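Local coordinates for oxidoreductase, short chain dehydrogenase/reductase family protein (Bifidobacterium adolescentis L2-32, PDB 6OW4), which probably reduces the C20 ketone of steroids with NADH, as a 20beta-hydroxysteroid dehydrogenase of the short-chain dehydrogenase/reductase family, at residues E143-T146 / R147-I151; A180-S183 / G184-A187. All coordinates share one frame; numbering follows the deposited sequence.

Interaction 1: residues E143-T146 / R147-I151; sequences EVWT and RTINI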
loop_
_atom_site.group_PDB
_atom_site.type_symbol
_atom_site.label_atom_id
_atom_site.label_comp_id
_atom_site.label_asym_id
_atom_site.label_seq_id
_atom_site.Cartn_x
_atom_site.Cartn_y
_atom_site.Cartn_z
ATOM N N GLU F 143 -29.318 4.348 -8.986
ATOM C CA GLU F 143 -30.010 3.939 -7.734
ATOM C C GLU F 143 -29.067 3.057 -6.904
ATOM O O GLU F 143 -28.891 3.345 -5.705
ATOM C CB GLU F 143 -31.315 3.202 -8.051
ATOM C CG GLU F 143 -32.433 4.106 -8.549
ATOM C CD GLU F 143 -32.374 4.518 -10.015
ATOM O OE1 GLU F 143 -31.593 3.907 -10.783
ATOM O OE2 GLU F 143 -33.114 5.454 -10.390
ATOM N N VAL F 144 -28.474 2.035 -7.528
ATOM C CA VAL F 144 -27.567 1.049 -6.864
ATOM C C VAL F 144 -26.311 1.775 -6.364
ATOM O O VAL F 144 -25.858 1.454 -5.246
ATOM C CB VAL F 144 -27.207 -0.118 -7.805
ATOM C CG1 VAL F 144 -26.113 -1.002 -7.222
ATOM C CG2 VAL F 144 -28.426 -0.954 -8.158
ATOM N N TRP F 145 -25.763 2.697 -7.162
ATOM C CA TRP F 145 -24.540 3.472 -6.820
ATOM C C TRP F 145 -24.830 4.393 -5.630
ATOM O O TRP F 145 -24.174 4.224 -4.589
ATOM C CB TRP F 145 -24.014 4.262 -8.024
ATOM C CG TRP F 145 -22.738 4.986 -7.719
ATOM C CD1 TRP F 145 -22.606 6.269 -7.275
ATOM C CD2 TRP F 145 -21.406 4.445 -7.783
ATOM N NE1 TRP F 145 -21.285 6.569 -7.077
ATOM C CE2 TRP F 145 -20.525 5.470 -7.379
ATOM C CE3 TRP F 145 -20.871 3.203 -8.149
ATOM C CZ2 TRP F 145 -19.143 5.289 -7.336
ATOM C CZ3 TRP F 145 -19.505 3.026 -8.105
ATOM C CH2 TRP F 145 -18.655 4.058 -7.706
ATOM N N THR F 146 -25.789 5.312 -5.779
ATOM C CA THR F 146 -26.091 6.394 -4.801
ATOM C C THR F 146 -26.596 5.787 -3.485
ATOM O O THR F 146 -26.243 6.329 -2.420
ATOM C CB THR F 146 -27.073 7.416 -5.386
ATOM O OG1 THR F 146 -28.258 6.740 -5.810
ATOM C CG2 THR F 146 -26.485 8.186 -6.548
ATOM N N ARG F 147 -27.376 4.705 -3.551
ATOM C CA ARG F 147 -27.904 3.998 -2.352
ATOM C C ARG F 147 -26.730 3.531 -1.481
ATOM O O ARG F 147 -26.806 3.720 -0.251
ATOM C CB ARG F 147 -28.798 2.823 -2.759
ATOM C CG ARG F 147 -29.390 2.056 -1.585
ATOM C CD ARG F 147 -30.578 1.202 -1.979
ATOM N NE ARG F 147 -31.343 0.811 -0.802
ATOM C CZ ARG F 147 -31.054 -0.212 0.000
ATOM N NH1 ARG F 147 -30.010 -0.986 -0.239
ATOM N NH2 ARG F 147 -31.824 -0.462 1.046
ATOM N N THR F 148 -25.690 2.962 -2.102
ATOM C CA THR F 148 -24.461 2.444 -1.437
ATOM C C THR F 148 -23.643 3.611 -0.864
ATOM O O THR F 148 -23.220 3.514 0.307
ATOM C CB THR F 148 -23.615 1.610 -2.409
ATOM O OG1 THR F 148 -24.476 0.666 -3.046
ATOM C CG2 THR F 148 -22.474 0.883 -1.732
ATOM N N ILE F 149 -23.424 4.662 -1.662
ATOM C CA ILE F 149 -22.642 5.875 -1.272
ATOM C C ILE F 149 -23.345 6.548 -0.086
ATOM O O ILE F 149 -22.659 6.896 0.891
ATOM C CB ILE F 149 -22.473 6.851 -2.460
ATOM C CG1 ILE F 149 -21.886 6.184 -3.710
ATOM C CG2 ILE F 149 -21.665 8.073 -2.047
ATOM C CD1 ILE F 149 -20.800 5.170 -3.452
ATOM N N ASN F 150 -24.666 6.722 -0.174
ATOM C CA ASN F 150 -25.481 7.445 0.838
ATOM C C ASN F 150 -25.418 6.704 2.179
ATOM O O ASN F 150 -25.319 7.381 3.220
ATOM C CB ASN F 150 -26.925 7.636 0.368
ATOM C CG ASN F 150 -27.052 8.669 -0.731
ATOM O OD1 ASN F 150 -26.138 9.459 -0.963
ATOM N ND2 ASN F 150 -28.184 8.671 -1.415
ATOM N N ILE F 151 -25.468 5.371 2.156
ATOM C CA ILE F 151 -25.462 4.530 3.389
ATOM C C ILE F 151 -24.019 4.393 3.889
ATOM O O ILE F 151 -23.722 4.929 4.973
ATOM C CB ILE F 151 -26.147 3.171 3.138
ATOM C CG1 ILE F 151 -27.629 3.357 2.802
ATOM C CG2 ILE F 151 -25.954 2.235 4.326
ATOM C CD1 ILE F 151 -28.292 2.143 2.197
#

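Interaction 2: residues A180-S183 / G184-A187; sequences AALS and GHNA. Unlike the reference sequence in segment 180-183: Ala181 (reference Ser). With NAD (nicotinamide-adenine-dinucleotide), chain N.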
loop_
_atom_site.group_PDB
_atom_site.type_symbol
_atom_site.label_atom_id
_atom_site.label_comp_id
_atom_site.label_asym_id
_atom_site.label_seq_id
_atom_site.Cartn_x
_atom_site.Cartn_y
_atom_site.Cartn_z
ATOM N N ALA F 180 -14.254 -1.251 7.492
ATOM C CA ALA F 180 -13.955 -1.213 6.042
ATOM C C ALA F 180 -14.259 -2.598 5.455
ATOM O O ALA F 180 -15.244 -3.217 5.903
ATOM C CB ALA F 180 -12.523 -0.786 5.820
ATOM N N ALA F 181 -13.461 -3.051 4.483
ATOM C CA ALA F 181 -13.515 -4.410 3.895
ATOM C C ALA F 181 -12.313 -4.608 2.967
ATOM O O ALA F 181 -11.639 -3.606 2.642
ATOM C CB ALA F 181 -14.812 -4.616 3.149
ATOM N N LEU F 182 -12.069 -5.856 2.554
ATOM C CA LEU F 182 -11.031 -6.212 1.549
ATOM C C LEU F 182 -11.492 -5.778 0.155
ATOM O O LEU F 182 -10.620 -5.615 -0.718
ATOM C CB LEU F 182 -10.765 -7.719 1.592
ATOM C CG LEU F 182 -9.768 -8.180 2.652
ATOM C CD1 LEU F 182 -9.704 -9.694 2.673
ATOM C CD2 LEU F 182 -8.382 -7.591 2.409
ATOM N N SER F 183 -12.806 -5.608 -0.038
ATOM C CA SER F 183 -13.427 -4.976 -1.233
ATOM C C SER F 183 -12.858 -3.562 -1.419
ATOM O O SER F 183 -12.769 -3.111 -2.578
ATOM C CB SER F 183 -14.927 -4.958 -1.119
ATOM O OG SER F 183 -15.424 -6.253 -0.819
ATOM N N GLY F 184 -12.497 -2.903 -0.310
ATOM C CA GLY F 184 -11.828 -1.586 -0.273
ATOM C C GLY F 184 -10.368 -1.656 -0.697
ATOM O O GLY F 184 -9.812 -0.597 -1.034
ATOM N N HIS F 185 -9.761 -2.849 -0.664
ATOM C CA HIS F 185 -8.356 -3.116 -1.078
ATOM C C HIS F 185 -8.312 -3.805 -2.446
ATOM O O HIS F 185 -7.481 -3.399 -3.284
ATOM C CB HIS F 185 -7.648 -4.000 -0.046
ATOM C CG HIS F 185 -7.450 -3.354 1.282
ATOM N ND1 HIS F 185 -8.056 -3.828 2.427
ATOM C CD2 HIS F 185 -6.712 -2.287 1.653
ATOM C CE1 HIS F 185 -7.699 -3.081 3.449
ATOM N NE2 HIS F 185 -6.874 -2.130 3.001
ATOM N N ASN F 186 -9.155 -4.826 -2.632
ATOM C CA ASN F 186 -9.130 -5.777 -3.774
ATOM C C ASN F 186 -10.560 -6.039 -4.253
ATOM O O ASN F 186 -11.464 -6.098 -3.403
ATOM C CB ASN F 186 -8.488 -7.108 -3.371
ATOM C CG ASN F 186 -7.026 -6.977 -3.005
ATOM O OD1 ASN F 186 -6.683 -6.914 -1.826
ATOM N ND2 ASN F 186 -6.162 -6.930 -4.005
ATOM N N ALA F 187 -10.751 -6.210 -5.563
ATOM C CA ALA F 187 -11.989 -6.778 -6.141
ATOM C C ALA F 187 -12.055 -8.256 -5.739
ATOM O O ALA F 187 -11.152 -9.017 -6.148
ATOM C CB ALA F 187 -12.014 -6.602 -7.639
HETATM P PA NAD N . -25.246 -7.135 8.566
HETATM O O1A NAD N . -25.967 -6.817 7.297
HETATM O O2A NAD N . -26.183 -7.885 9.523
HETATM O O5B NAD N . -24.732 -5.815 9.291
HETATM C C5B NAD N . -25.015 -4.526 8.746
HETATM C C4B NAD N . -25.892 -3.758 9.775
HETATM O O4B NAD N . -25.882 -2.250 9.357
HETATM C C3B NAD N . -27.098 -4.149 9.776
HETATM O O3B NAD N . -27.572 -4.473 11.132
HETATM C C2B NAD N . -28.008 -2.894 9.172
HETATM O O2B NAD N . -29.319 -2.873 9.808
HETATM C C1B NAD N . -27.355 -1.832 9.429
HETATM N N9A NAD N . -27.650 -0.800 8.383
HETATM C C8A NAD N . -27.611 -0.707 7.033
HETATM N N7A NAD N . -28.030 0.536 6.684
HETATM C C5A NAD N . -28.328 1.205 7.816
HETATM C C6A NAD N . -28.799 2.510 8.021
HETATM N N6A NAD N . -29.145 3.614 7.187
HETATM N N1A NAD N . -29.023 2.956 9.279
HETATM C C2A NAD N . -28.791 2.136 10.357
HETATM N N3A NAD N . -28.324 0.842 10.156
HETATM C C4A NAD N . -28.096 0.387 8.880
HETATM O O3 NAD N . -23.947 -8.083 8.211
HETATM P PN NAD N . -22.484 -7.873 8.853
HETATM O O1N NAD N . -21.592 -8.981 8.369
HETATM O O2N NAD N . -22.589 -7.916 10.378
HETATM O O5D NAD N . -21.887 -6.481 8.348
HETATM C C5D NAD N . -21.483 -5.478 9.269
HETATM C C4D NAD N . -20.439 -4.552 8.591
HETATM O O4D NAD N . -19.373 -5.239 8.288
HETATM C C3D NAD N . -20.977 -3.988 7.289
HETATM O O3D NAD N . -20.672 -2.656 7.198
HETATM C C2D NAD N . -20.237 -4.800 6.184
HETATM O O2D NAD N . -20.167 -3.956 4.959
HETATM C C1D NAD N . -19.083 -5.042 6.706
HETATM N N1N NAD N . -18.417 -6.246 6.198
HETATM C C2N NAD N . -18.916 -7.510 6.486
HETATM C C3N NAD N . -18.268 -8.656 5.999
HETATM C C7N NAD N . -18.817 -10.071 6.302
HETATM O O7N NAD N . -18.625 -10.974 5.510
HETATM N N7N NAD N . -19.542 -10.338 7.496
HETATM C C4N NAD N . -17.125 -8.525 5.234
HETATM C C5N NAD N . -16.619 -7.267 4.948
HETATM C C6N NAD N . -17.269 -6.128 5.443
#

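Interaction 1: residues E143-T146 / R147-I151
Thr146 and Asn150 stand one turn apart on a helix, and Asn150 N bonds to Thr146 O at 2.8 Å. The amide of Asn150 folds back over the same carbonyl. Its ND2 comes near Thr146 O at too poor an angle for a bond. Thr146 OG1 lies between the backbone N and the carbonyl carbon (chi1 56°). From there it bonds to Glu142 O, one turn earlier.

Trp145 and Ile149 make the main side-chain contact. Ile149 N bonds to Trp145 O at 3.1 Å, in the carbonyl plane. Ile149 CG1 lies over one face of the indole, 3.8 Å from the centroid of the five-membered ring of Trp145, in a CH-pi contact. CG1 sits beside its own backbone N (chi1 -53°), which turns it back toward the ring. CD1 lies over the same face, nearer the rim.

Arg147 N bonds to Glu143 O at 3.0 Å, while its extended side chain leads away. Val144 O takes the hydroxyl of Thr148 OG1 at 2.7 Å, nearly end-on to the carbonyl, and only a weak bond from Thr148 N.

These are i to i+4 contacts on the first turns of helix 142-170. In the second subunit, Asn154 accepts a bond from Trp145 NE1, Tyr157 stacks on the indole, and Ile149 meets its own copy. With an alanine at Trp145, Ile149 CG1 would probably lose its aromatic cover and Asn154 of the second subunit its N-H donor. The packing is consistent with the helix-mediated subunit interface usual in SDR enzymes. Within the chain, Trp145, Thr148 and Ile149 pack on helix 198-217.

Interaction 2: residues A180-S183 / G184-A187
Leu182 O is gripped by two backbone N-H groups. Asn186 N approaches Leu182 O nearly end-on, at 2.5 Å, unusually short for such a bond. His185 N reaches Leu182 O from above the carbonyl plane, at 2.9 Å. One step earlier, Gly184 N bonds to Ala181 O at 3.2 Å, also from above the carbonyl plane. The chain thus makes two successive turns. The Asn186 bond spans one residue more. Ser183 CA adds a C-H...O contact to Asn186 O at 3.1 Å.

Gly184 is packed closely. A CB on Gly184 would lie 3.0 Å from Ala181 O, which is tight. His185 CG stands beside its own backbone N (chi1 -66°), and the imidazole swings back over the turn. His185 ND1 lies 3.8 Å from Leu182 CD2, a van der Waals contact. The two side chains meet at a slant.

Ala181 faces the cofactor. Ala181 CB lies 3.7 Å from NAD C5N, so it touches the nicotinamide ring. Ala180 O is 3.6 Å from NAD C6N. The reference sequence has serine in place of Ala181, probably the serine of the Ser-Tyr-Lys site usual in this family. Tyr200 and Lys204, which both bond to NAD, are close by.

Ser183 OG bonds to Asn188 OD1, Asn186 ND2 to Val293 O of the third subunit, and His185 O to Arg212 of the second subunit. The turn follows strand 174-179, where Ala180 still makes a backbone bond with Ile228 of strand 223-230, while helix 198-217 covers Ala181 and Ser183 through Tyr200, and Leu182 and His185 pack against strand 284-287.

How the interactions relate
The two contacts come in series, and neither nests in nor crosses the other. Interaction 1 lies near the start of helix 142-170. That helix runs on to strand 174-179, and so forms the crossover from strand 124-127 to its neighbour in the parallel Rossmann sheet. Interaction 2 follows directly after that strand. Each closes only short turns of a continuous chain. The centres of interactions 1 and 2 lie about 17 Å apart, and the two do not touch. NAD runs between them: Ile151 touches its adenine end, and residues 180-181 meet the nicotinamide. Helix 198-217 packs on both, and both touch the second subunit of the four-chain assembly.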